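Local coordinates for metallophosphoesterase (Clostridium thermocellum, PDB 4J6O), which probably removes 2',3'-phosphate ends from RNA as the manganese-binding, calcineurin-like phosphatase domain of the bacterial Pnkp-Hen1 RNA repair system, at residues M81-K85 / S86-L90; L100-L104 / N105-V109; D116-L119 / E120-K124; K169-E172 / F173-G177. All blocks are in the same frame, centred on the assembly; numbering follows the deposited sequence. Where two conformers were deposited one is given.

Interaction 1 (M81-K85 / S86-L90); sequences MGMVK and SGIAL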
loop_
_atom_site.group_PDB
_atom_site.type_symbol
_atom_site.label_atom_id
_atom_site.label_comp_id
_atom_site.label_asym_id
_atom_site.label_seq_id
_atom_site.Cartn_x
_atom_site.Cartn_y
_atom_site.Cartn_z
ATOM N N MET A 81 -10.202 -4.192 -4.257
ATOM C CA MET A 81 -10.393 -4.669 -5.628
ATOM C C MET A 81 -11.605 -4.050 -6.347
ATOM O O MET A 81 -11.529 -3.678 -7.527
ATOM C CB MET A 81 -10.497 -6.185 -5.618
ATOM C CG MET A 81 -9.157 -6.766 -5.306
ATOM S SD MET A 81 -9.197 -8.510 -5.569
ATOM C CE MET A 81 -9.864 -8.920 -4.054
ATOM N N GLY A 82 -12.712 -3.913 -5.616
ATOM C CA GLY A 82 -13.870 -3.211 -6.139
ATOM C C GLY A 82 -13.623 -1.740 -6.468
ATOM O O GLY A 82 -14.208 -1.186 -7.393
ATOM N N MET A 83 -12.787 -1.083 -5.672
ATOM C CA MET A 83 -12.480 0.311 -5.878
ATOM C C MET A 83 -11.642 0.495 -7.100
ATOM O O MET A 83 -11.827 1.451 -7.845
ATOM C CB MET A 83 -11.784 0.880 -4.625
ATOM C CG MET A 83 -12.758 0.955 -3.458
ATOM S SD MET A 83 -12.000 1.597 -1.942
ATOM C CE MET A 83 -11.736 3.231 -2.384
ATOM N N VAL A 84 -10.695 -0.412 -7.294
ATOM C CA VAL A 84 -9.824 -0.308 -8.451
ATOM C C VAL A 84 -10.713 -0.576 -9.659
ATOM O O VAL A 84 -10.605 0.093 -10.670
ATOM C CB VAL A 84 -8.661 -1.301 -8.361
ATOM C CG1 VAL A 84 -7.882 -1.360 -9.660
ATOM C CG2 VAL A 84 -7.702 -0.877 -7.218
ATOM N N LYS A 85 -11.630 -1.522 -9.530
ATOM C CA LYS A 85 -12.476 -1.884 -10.699
ATOM C C LYS A 85 -13.512 -0.814 -11.104
ATOM O O LYS A 85 -13.811 -0.626 -12.282
ATOM C CB LYS A 85 -13.115 -3.249 -10.405
ATOM C CG LYS A 85 -13.920 -3.846 -11.530
ATOM C CD LYS A 85 -13.884 -5.365 -11.419
ATOM C CE LYS A 85 -15.254 -5.916 -11.048
ATOM N NZ LYS A 85 -15.482 -7.317 -11.549
ATOM N N SER A 86 -14.038 -0.092 -10.126
ATOM C CA SER A 86 -15.041 0.945 -10.378
ATOM C C SER A 86 -14.363 2.249 -10.819
ATOM O O SER A 86 -15.034 3.227 -11.207
ATOM C CB SER A 86 -15.899 1.169 -9.116
ATOM O OG SER A 86 -15.181 1.867 -8.099
ATOM N N GLY A 87 -13.031 2.256 -10.753
ATOM C CA GLY A 87 -12.212 3.398 -11.101
ATOM C C GLY A 87 -12.054 4.501 -10.072
ATOM O O GLY A 87 -11.623 5.605 -10.414
ATOM N N ILE A 88 -12.317 4.229 -8.799
ATOM C CA ILE A 88 -12.191 5.280 -7.813
ATOM C C ILE A 88 -10.851 5.136 -7.086
ATOM O O ILE A 88 -10.433 6.027 -6.376
ATOM C CB ILE A 88 -13.357 5.290 -6.816
ATOM C CG1 ILE A 88 -13.408 6.591 -6.027
ATOM C CG2 ILE A 88 -13.377 4.012 -5.919
ATOM C CD1 ILE A 88 -14.770 6.808 -5.347
ATOM N N ALA A 89 -10.177 4.038 -7.352
ATOM C CA ALA A 89 -8.840 3.853 -6.759
ATOM C C ALA A 89 -7.782 3.288 -7.712
ATOM O O ALA A 89 -8.082 2.634 -8.726
ATOM C CB ALA A 89 -8.936 2.947 -5.523
ATOM N N LEU A 90 -6.524 3.553 -7.351
ATOM C CA LEU A 90 -5.420 2.781 -7.882
ATOM C C LEU A 90 -4.644 2.172 -6.696
ATOM O O LEU A 90 -4.776 2.608 -5.565
ATOM C CB LEU A 90 -4.434 3.636 -8.681
ATOM C CG LEU A 90 -4.941 4.408 -9.922
ATOM C CD1 LEU A 90 -3.866 5.332 -10.439
ATOM C CD2 LEU A 90 -5.392 3.450 -10.982
HETATM O O HOH W 1 -8.635 1.996 -11.215
#
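Met83 meets Ile88 and Ala89 where helix 73-86 ends and the chain turns into strand 89-91. Met83 CB lies 3.6 Å from Ala89 CB and 3.7 Å from Ile88 CG2. CG comes next and stays beside the same Ile88 methyl. CG is placed anti to the carbonyl carbon (chi1 -69°). The chain runs straight through SD and then bends at chi3 (69°). That bend brings Met83 CE back to Ile88 CG2, at 4.0 Å. The Met83 and Ile88 side chains run at a slant to each other, with one isoleucine methyl serving CB, CG and CE. Beyond this turn, Met83 also packs on Val60 and Phe62 of strand 59-62.

The helix end is a Schellman motif, and Gly87 supplies its positive phi. Gly87 N bonds to Val84 O from above the carbonyl plane. Two backbone donors share Met83 O: Ile88 N at 3.0 Å, nearly in line with the carbonyl bond, and Ala89 N at 3.1 Å from above the plane. This turn forms the second link of the beta-alpha-beta unit made by strand 59-62, helix 73-86 and strand 89-91. Ile88 and Leu90 already pair with strand 59-62 through their backbones.

On the Val84 side, the CA of Val84 points its hydrogen almost straight at Ala89 O, with CA and O 3.4 Å apart. A water donates to both Val84 O and Ala89 O and ties the last helical turn to the strand. Val84 CG2 lies 3.8 Å from Ala89 O, and the valine also packs on Phe136 of helix 127-138.

Interaction 2 (L100-L104 / N105-V109); sequences LLRKL and NGRDV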
loop_
_atom_site.group_PDB
_atom_site.type_symbol
_atom_site.label_atom_id
_atom_site.label_comp_id
_atom_site.label_asym_id
_atom_site.label_seq_id
_atom_site.Cartn_x
_atom_site.Cartn_y
_atom_site.Cartn_z
ATOM N N LEU A 100 2.501 -12.826 -1.284
ATOM C CA LEU A 100 1.290 -13.630 -1.248
ATOM C C LEU A 100 0.997 -14.179 -2.617
ATOM O O LEU A 100 0.598 -15.350 -2.738
ATOM C CB LEU A 100 0.075 -12.814 -0.780
ATOM C CG LEU A 100 -1.292 -13.516 -0.929
ATOM C CD1 LEU A 100 -1.450 -14.760 -0.061
ATOM C CD2 LEU A 100 -2.433 -12.494 -0.653
ATOM N N LEU A 101 1.160 -13.331 -3.639
ATOM C CA LEU A 101 0.951 -13.793 -5.034
ATOM C C LEU A 101 1.863 -14.969 -5.385
ATOM O O LEU A 101 1.399 -15.970 -5.974
ATOM C CB LEU A 101 1.109 -12.645 -6.038
ATOM C CG LEU A 101 1.065 -13.040 -7.522
ATOM C CD1 LEU A 101 -0.217 -13.719 -7.828
ATOM C CD2 LEU A 101 1.231 -11.839 -8.398
ATOM N N ARG A 102 3.130 -14.901 -4.973
ATOM C CA ARG A 102 4.065 -16.012 -5.240
ATOM C C ARG A 102 3.599 -17.275 -4.531
ATOM O O ARG A 102 3.697 -18.353 -5.087
ATOM C CB ARG A 102 5.467 -15.641 -4.779
ATOM C CG ARG A 102 6.060 -14.610 -5.687
ATOM C CD ARG A 102 7.343 -14.013 -5.173
ATOM N NE ARG A 102 7.773 -12.978 -6.107
ATOM C CZ ARG A 102 8.558 -11.960 -5.792
ATOM N NH1 ARG A 102 9.005 -11.833 -4.546
ATOM N NH2 ARG A 102 8.888 -11.070 -6.725
ATOM N N LYS A 103 3.066 -17.141 -3.318
ATOM C CA LYS A 103 2.617 -18.311 -2.563
ATOM C C LYS A 103 1.366 -18.911 -3.233
ATOM O O LYS A 103 1.283 -20.115 -3.464
ATOM C CB LYS A 103 2.354 -17.920 -1.096
ATOM C CG LYS A 103 1.675 -18.986 -0.238
ATOM C CD LYS A 103 2.548 -20.246 -0.081
ATOM C CE LYS A 103 1.829 -21.282 0.752
ATOM N NZ LYS A 103 2.664 -22.503 0.929
ATOM N N LEU A 104 0.400 -18.065 -3.592
ATOM C CA LEU A 104 -0.780 -18.581 -4.276
ATOM C C LEU A 104 -0.418 -19.197 -5.640
ATOM O O LEU A 104 -1.129 -20.066 -6.119
ATOM C CB LEU A 104 -1.855 -17.490 -4.457
ATOM C CG LEU A 104 -2.361 -16.875 -3.143
ATOM C CD1 LEU A 104 -3.232 -15.647 -3.422
ATOM C CD2 LEU A 104 -3.123 -17.893 -2.309
ATOM N N ASN A 105 0.646 -18.710 -6.283
ATOM C CA ASN A 105 1.109 -19.260 -7.572
ATOM C C ASN A 105 1.827 -20.588 -7.425
ATOM O O ASN A 105 2.134 -21.228 -8.428
ATOM C CB ASN A 105 2.055 -18.302 -8.284
ATOM C CG ASN A 105 1.318 -17.198 -9.036
ATOM O OD1 ASN A 105 0.107 -17.273 -9.235
ATOM N ND2 ASN A 105 2.063 -16.204 -9.505
ATOM N N GLY A 106 2.115 -20.984 -6.188
ATOM C CA GLY A 106 2.737 -22.290 -5.934
ATOM C C GLY A 106 4.149 -22.252 -5.381
ATOM O O GLY A 106 4.801 -23.280 -5.251
ATOM N N ARG A 107 4.655 -21.077 -5.031
ATOM C CA ARG A 107 6.000 -21.060 -4.458
ATOM C C ARG A 107 5.976 -21.367 -2.961
ATOM O O ARG A 107 5.097 -20.874 -2.212
ATOM C CB ARG A 107 6.716 -19.746 -4.732
ATOM C CG ARG A 107 8.114 -19.729 -4.192
ATOM C CD ARG A 107 8.795 -18.460 -4.601
ATOM N NE ARG A 107 8.793 -18.315 -6.053
ATOM C CZ ARG A 107 9.254 -17.242 -6.691
ATOM N NH1 ARG A 107 9.744 -16.225 -5.990
ATOM N NH2 ARG A 107 9.227 -17.186 -8.022
ATOM N N ASP A 108 6.929 -22.164 -2.501
ATOM C CA ASP A 108 6.901 -22.603 -1.116
ATOM C C ASP A 108 7.625 -21.596 -0.238
ATOM O O ASP A 108 8.702 -21.873 0.277
ATOM C CB ASP A 108 7.560 -23.985 -1.003
ATOM C CG ASP A 108 7.157 -24.733 0.262
ATOM O OD1 ASP A 108 6.504 -24.127 1.151
ATOM O OD2 ASP A 108 7.509 -25.933 0.370
ATOM N N VAL A 109 7.026 -20.419 -0.071
ATOM C CA VAL A 109 7.669 -19.311 0.643
ATOM C C VAL A 109 7.563 -19.474 2.152
ATOM O O VAL A 109 6.714 -20.218 2.657
ATOM C CB VAL A 109 7.029 -17.972 0.282
ATOM C CG1 VAL A 109 6.927 -17.801 -1.225
ATOM C CG2 VAL A 109 5.635 -17.820 0.949
HETATM O O HOH W 2 5.285 -22.142 1.849
#
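Asn105 folds back against Leu101 as helix 95-104 ends. Asn105 N bonds to Leu101 O at 2.9 Å, and the asparagine amide lies across the leucine, with ND2 3.8 Å from Leu101 CD1. Gly106 follows with positive phi. Gly106 N reaches Lys103 O at 3.0 Å from above the carbonyl plane. With the bond from Arg107 N to Arg102 O, this makes a Schellman motif that closes the helix.

Arg107 then sends its side chain alongside Arg102, pointing the same way. A bend at chi3 (-57°) turns the guanidinium so that Arg107 NH1 sits 3.4 Å from Arg102 CD, a methylene. The two guanidinium planes are 15° apart, and Arg102 CG lies over one face of the Arg107 group, toward its rim. Arg107 O meets the aliphatic part of Lys103, 3.4 Å from CD.

Asp108 is the centre of an inverse gamma turn. Asp108 OD1 is 4.2 Å from Lys103 NZ, beyond salt-bridge range. A water accepts from the lysine, but its very short approaches to Asp108 OD1 and Val109 O leave the exact bridge doubtful. Val109 turns back toward the helix and sets CG2 3.9 Å from Lys103 CB.

Two arginines lie close here, so their positive charges probably disfavour each other somewhat. Arg102 NH1 has a hydrogen bond to Tyr176 OH in one of two tyrosine conformers. The opposite charges of Lys103 and Asp108 probably attract weakly.

Interaction 3 (D116-L119 / E120-K124); sequences DRTL and EQLAK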
loop_
_atom_site.group_PDB
_atom_site.type_symbol
_atom_site.label_atom_id
_atom_site.label_comp_id
_atom_site.label_asym_id
_atom_site.label_seq_id
_atom_site.Cartn_x
_atom_site.Cartn_y
_atom_site.Cartn_z
ATOM N N ASP A 116 0.513 -16.160 7.700
ATOM C CA ASP A 116 -0.345 -17.216 8.217
ATOM C C ASP A 116 -1.776 -16.688 8.345
ATOM O O ASP A 116 -2.724 -17.401 8.031
ATOM C CB ASP A 116 0.144 -17.744 9.567
ATOM C CG ASP A 116 0.024 -16.697 10.684
ATOM O OD1 ASP A 116 0.516 -15.572 10.490
ATOM O OD2 ASP A 116 -0.560 -17.012 11.746
ATOM N N ARG A 117 -1.930 -15.443 8.799
ATOM C CA ARG A 117 -3.282 -14.943 8.972
ATOM C C ARG A 117 -3.970 -14.805 7.622
ATOM O O ARG A 117 -5.136 -15.103 7.504
ATOM C CB ARG A 117 -3.340 -13.560 9.662
ATOM C CG ARG A 117 -2.548 -13.441 10.942
ATOM C CD ARG A 117 -3.029 -14.441 11.952
ATOM N NE ARG A 117 -2.097 -14.612 13.067
ATOM C CZ ARG A 117 -2.018 -13.806 14.122
ATOM N NH1 ARG A 117 -2.803 -12.733 14.223
ATOM N NH2 ARG A 117 -1.144 -14.072 15.083
ATOM N N THR A 118 -3.241 -14.360 6.596
ATOM C CA THR A 118 -3.854 -14.158 5.276
ATOM C C THR A 118 -4.344 -15.521 4.776
ATOM O O THR A 118 -5.451 -15.660 4.241
ATOM C CB THR A 118 -2.842 -13.602 4.248
ATOM O OG1 THR A 118 -2.409 -12.300 4.669
ATOM C CG2 THR A 118 -3.469 -13.496 2.814
ATOM N N LEU A 119 -3.509 -16.528 4.966
ATOM C CA LEU A 119 -3.817 -17.819 4.372
ATOM C C LEU A 119 -5.024 -18.458 5.038
ATOM O O LEU A 119 -5.885 -19.046 4.378
ATOM C CB LEU A 119 -2.609 -18.731 4.459
ATOM C CG LEU A 119 -1.451 -18.275 3.563
ATOM C CD1 LEU A 119 -0.204 -19.147 3.828
ATOM C CD2 LEU A 119 -1.858 -18.272 2.091
ATOM N N GLU A 120 -5.093 -18.319 6.353
ATOM C CA GLU A 120 -6.204 -18.903 7.087
ATOM C C GLU A 120 -7.511 -18.152 6.844
ATOM O O GLU A 120 -8.586 -18.747 6.843
ATOM C CB GLU A 120 -5.883 -19.005 8.567
ATOM C CG GLU A 120 -5.891 -17.717 9.312
ATOM C CD GLU A 120 -5.334 -17.879 10.717
ATOM O OE1 GLU A 120 -4.622 -18.879 10.976
ATOM O OE2 GLU A 120 -5.608 -17.006 11.569
ATOM N N GLN A 121 -7.404 -16.860 6.570
ATOM C CA GLN A 121 -8.575 -16.087 6.187
ATOM C C GLN A 121 -9.003 -16.351 4.735
ATOM O O GLN A 121 -10.194 -16.405 4.421
ATOM C CB GLN A 121 -8.346 -14.601 6.485
ATOM C CG GLN A 121 -8.232 -14.350 8.009
ATOM C CD GLN A 121 -7.885 -12.898 8.321
ATOM O OE1 GLN A 121 -8.300 -12.013 7.600
ATOM N NE2 GLN A 121 -7.059 -12.668 9.368
ATOM N N LEU A 122 -8.036 -16.509 3.840
ATOM C CA LEU A 122 -8.343 -16.801 2.444
ATOM C C LEU A 122 -9.003 -18.170 2.294
ATOM O O LEU A 122 -9.860 -18.374 1.424
ATOM C CB LEU A 122 -7.071 -16.756 1.588
ATOM C CG LEU A 122 -6.725 -15.387 1.006
ATOM C CD1 LEU A 122 -5.548 -15.557 0.082
ATOM C CD2 LEU A 122 -7.892 -14.758 0.268
ATOM N N ALA A 123 -8.589 -19.097 3.148
ATOM C CA ALA A 123 -9.085 -20.465 3.137
ATOM C C ALA A 123 -10.601 -20.529 3.263
ATOM O O ALA A 123 -11.234 -21.450 2.758
ATOM C CB ALA A 123 -8.438 -21.256 4.249
ATOM N N LYS A 124 -11.178 -19.549 3.945
ATOM C CA LYS A 124 -12.624 -19.484 4.125
ATOM C C LYS A 124 -13.404 -18.979 2.893
ATOM O O LYS A 124 -14.628 -18.911 2.925
ATOM C CB LYS A 124 -12.949 -18.602 5.335
ATOM C CG LYS A 124 -12.173 -18.973 6.584
ATOM C CD LYS A 124 -12.428 -17.983 7.732
ATOM C CE LYS A 124 -11.664 -18.389 8.999
ATOM N NZ LYS A 124 -12.178 -17.704 10.229
#
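Four successive i to i+4 backbone bonds run along this part of the chain: Glu120 N to Asp116 O, Gln121 N to Arg117 O, Leu122 N to Thr118 O and Ala123 N to Leu119 O. The Leu122 to Thr118 bond is the shortest, with N and O 2.8 Å apart.

Glu120 lies beside Arg117, and both point the same way. Glu120 CG sits between its backbone N and carbonyl carbon (chi1 73°). This places CG 3.3 Å from Arg117 O and lets the extended carboxylate run back along the helix. Glu120 OE2 stops 3.7 Å from Arg117 CD. It stands well out of the guanidinium plane, so any attraction to Arg117 is probably by charge alone, without an N-H aimed at it. The guanidinium instead gives NE of Arg117 to Asp116 OD2, a salt bridge at 3.1 Å. The oxygen lies in the guanidinium plane and is met on its syn side, 30° out of the carboxylate plane.

This is a short amphipathic helix, 115-122, packed on helices 73-86 and 95-104 of the calcineurin-like fold. Its inner face carries Thr118 and Leu122. These two run side by side, with CG2 of Thr118 4.0 Å from CD1 of Leu122. Thr118 OG1 bonds to Asp68 OD1.

Gln121 CG lies 3.2 Å from Arg117 O, and its NE2 passes 3.8 Å from Arg117 CB. Its amide binds the backbone just before and at the start of helix 73-86, NE2 to Gly70 O and OE1 to Ile73 N.

Interaction 4 (K169-E172 / F173-G177); sequences KVRE and FALYG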
loop_
_atom_site.group_PDB
_atom_site.type_symbol
_atom_site.label_atom_id
_atom_site.label_comp_id
_atom_site.label_asym_id
_atom_site.label_seq_id
_atom_site.Cartn_x
_atom_site.Cartn_y
_atom_site.Cartn_z
ATOM N N LYS A 169 14.628 -3.814 -11.835
ATOM C CA LYS A 169 15.286 -3.142 -10.716
ATOM C C LYS A 169 14.439 -2.044 -10.123
ATOM O O LYS A 169 14.448 -1.868 -8.914
ATOM C CB LYS A 169 16.621 -2.559 -11.181
ATOM C CG LYS A 169 17.516 -2.071 -10.042
ATOM C CD LYS A 169 18.936 -1.786 -10.572
ATOM C CE LYS A 169 20.012 -1.700 -9.462
ATOM N NZ LYS A 169 21.385 -1.645 -10.066
ATOM N N VAL A 170 13.677 -1.315 -10.940
ATOM C CA VAL A 170 12.791 -0.285 -10.396
ATOM C C VAL A 170 11.621 -0.902 -9.650
ATOM O O VAL A 170 11.206 -0.378 -8.584
ATOM C CB VAL A 170 12.296 0.662 -11.510
ATOM C CG1 VAL A 170 11.350 1.725 -10.926
ATOM C CG2 VAL A 170 13.485 1.330 -12.173
ATOM N N ARG A 171 11.114 -2.033 -10.130
ATOM C CA ARG A 171 10.033 -2.672 -9.418
ATOM C C ARG A 171 10.543 -3.228 -8.070
ATOM O O ARG A 171 9.880 -3.092 -7.033
ATOM C CB ARG A 171 9.378 -3.758 -10.266
ATOM C CG ARG A 171 8.399 -4.556 -9.473
ATOM C CD ARG A 171 7.843 -5.736 -10.248
ATOM N NE ARG A 171 6.496 -6.074 -9.770
ATOM C CZ ARG A 171 6.169 -7.180 -9.106
ATOM N NH1 ARG A 171 7.087 -8.125 -8.820
ATOM N NH2 ARG A 171 4.899 -7.339 -8.741
ATOM N N GLU A 172 11.761 -3.762 -8.053
ATOM C CA GLU A 172 12.283 -4.221 -6.771
ATOM C C GLU A 172 12.435 -3.077 -5.764
ATOM O O GLU A 172 12.186 -3.244 -4.543
ATOM C CB GLU A 172 13.646 -4.929 -6.982
ATOM C CG GLU A 172 13.543 -6.097 -7.887
ATOM C CD GLU A 172 14.915 -6.773 -8.117
ATOM O OE1 GLU A 172 15.878 -6.462 -7.370
ATOM O OE2 GLU A 172 15.020 -7.603 -9.047
ATOM N N PHE A 173 12.856 -1.908 -6.261
ATOM C CA PHE A 173 12.957 -0.728 -5.389
ATOM C C PHE A 173 11.584 -0.374 -4.785
ATOM O O PHE A 173 11.477 -0.165 -3.580
ATOM C CB PHE A 173 13.535 0.475 -6.141
ATOM C CG PHE A 173 13.947 1.601 -5.231
ATOM C CD1 PHE A 173 12.997 2.482 -4.710
ATOM C CD2 PHE A 173 15.258 1.756 -4.828
ATOM C CE1 PHE A 173 13.368 3.481 -3.842
ATOM C CE2 PHE A 173 15.628 2.751 -3.933
ATOM C CZ PHE A 173 14.687 3.641 -3.455
ATOM N N ALA A 174 10.565 -0.426 -5.628
ATOM C CA ALA A 174 9.209 -0.095 -5.139
ATOM C C ALA A 174 8.768 -1.016 -4.009
ATOM O O ALA A 174 8.017 -0.654 -3.105
ATOM C CB ALA A 174 8.197 -0.181 -6.294
ATOM N N LEU A 175 9.173 -2.270 -4.092
ATOM C CA LEU A 175 8.718 -3.241 -3.138
ATOM C C LEU A 175 9.513 -3.257 -1.841
ATOM O O LEU A 175 8.951 -3.459 -0.768
ATOM C CB LEU A 175 8.773 -4.643 -3.753
ATOM C CG LEU A 175 7.855 -4.915 -4.944
ATOM C CD1 LEU A 175 8.120 -6.283 -5.538
ATOM C CD2 LEU A 175 6.397 -4.863 -4.490
ATOM N N TYR A 176 10.835 -3.088 -1.950
ATOM C CA TYR A 176 11.838 -3.402 -0.914
ATOM C C TYR A 176 12.807 -2.228 -0.637
ATOM O O TYR A 176 13.602 -2.309 0.295
ATOM C CB TYR A 176 12.728 -4.621 -1.374
ATOM C CG TYR A 176 11.975 -5.861 -1.828
ATOM C CD1 TYR A 176 11.164 -6.577 -0.939
ATOM C CD2 TYR A 176 12.053 -6.312 -3.128
ATOM C CE1 TYR A 176 10.451 -7.713 -1.358
ATOM C CE2 TYR A 176 11.349 -7.424 -3.558
ATOM C CZ TYR A 176 10.549 -8.125 -2.677
ATOM O OH TYR A 176 9.865 -9.237 -3.157
ATOM N N GLY A 177 12.860 -1.246 -1.531
ATOM C CA GLY A 177 13.913 -0.251 -1.499
ATOM C C GLY A 177 15.230 -0.922 -1.895
ATOM O O GLY A 177 15.224 -1.972 -2.557
#
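Leu175 lays CD1 over one face of the Arg171 guanidinium, toward its rim, with CD1 3.9 Å from Arg171 NH1. The two side chains slant across each other. Arg171 is extended from CG to NE, with CG anti to the backbone N (chi1 172°), which carries its head along the helix to the leucine tip. Leu175 CG also lies 3.4 Å from Arg171 O.

Next in the chain, Tyr176 N bonds to Glu172 O at 2.9 Å. That oxygen takes a weak second bond from Leu175 N. In one of its two conformers, the tyrosine ring has Leu175 CB over its centre.

Phe173 N to Lys169 O, Ala174 N to Val170 O and Leu175 N to Arg171 O hold the preceding turns. Gly177 ends the helix with positive phi. Gly177 N bonds to Phe173 O at 2.7 Å, and Gly177 CA lies 4.0 Å above the centre of the Phe173 ring. Trp194 meets the same phenylalanine edge-to-face.

Farther out, helix 95-104 faces this side of the helix, and its Val98 touches both Arg171 and Leu175. The tyrosine side chain comes within about 4 Å of a glycerol, probably from the crystallisation liquor. Helix 168-176 ends on the side of this calcineurin-like domain that faces the metal site, with the Tyr176 side chain about 10 Å from the bound manganese ion.

How the interactions relate
All four are local contacts, along or at the end of helices of one calcineurin-like domain. Interactions 1 and 2 both close a helix with a Schellman motif. Interaction 1 is partly buried and leads into a strand, with apolar contacts round the turn. Interaction 2 lies at the surface, leads into a loop and is rich in charge. Interaction 3 is partly buried, runs along a helix and packs on interaction 2: Leu100 CD1 is 3.7 Å from Thr118 CG2, with Leu104 near Leu122. Interaction 4 is partly buried on another helix. It meets interaction 2 across helix 95-104, where Arg102 and Arg171 bring like charges close. Interaction 1 touches none of the others.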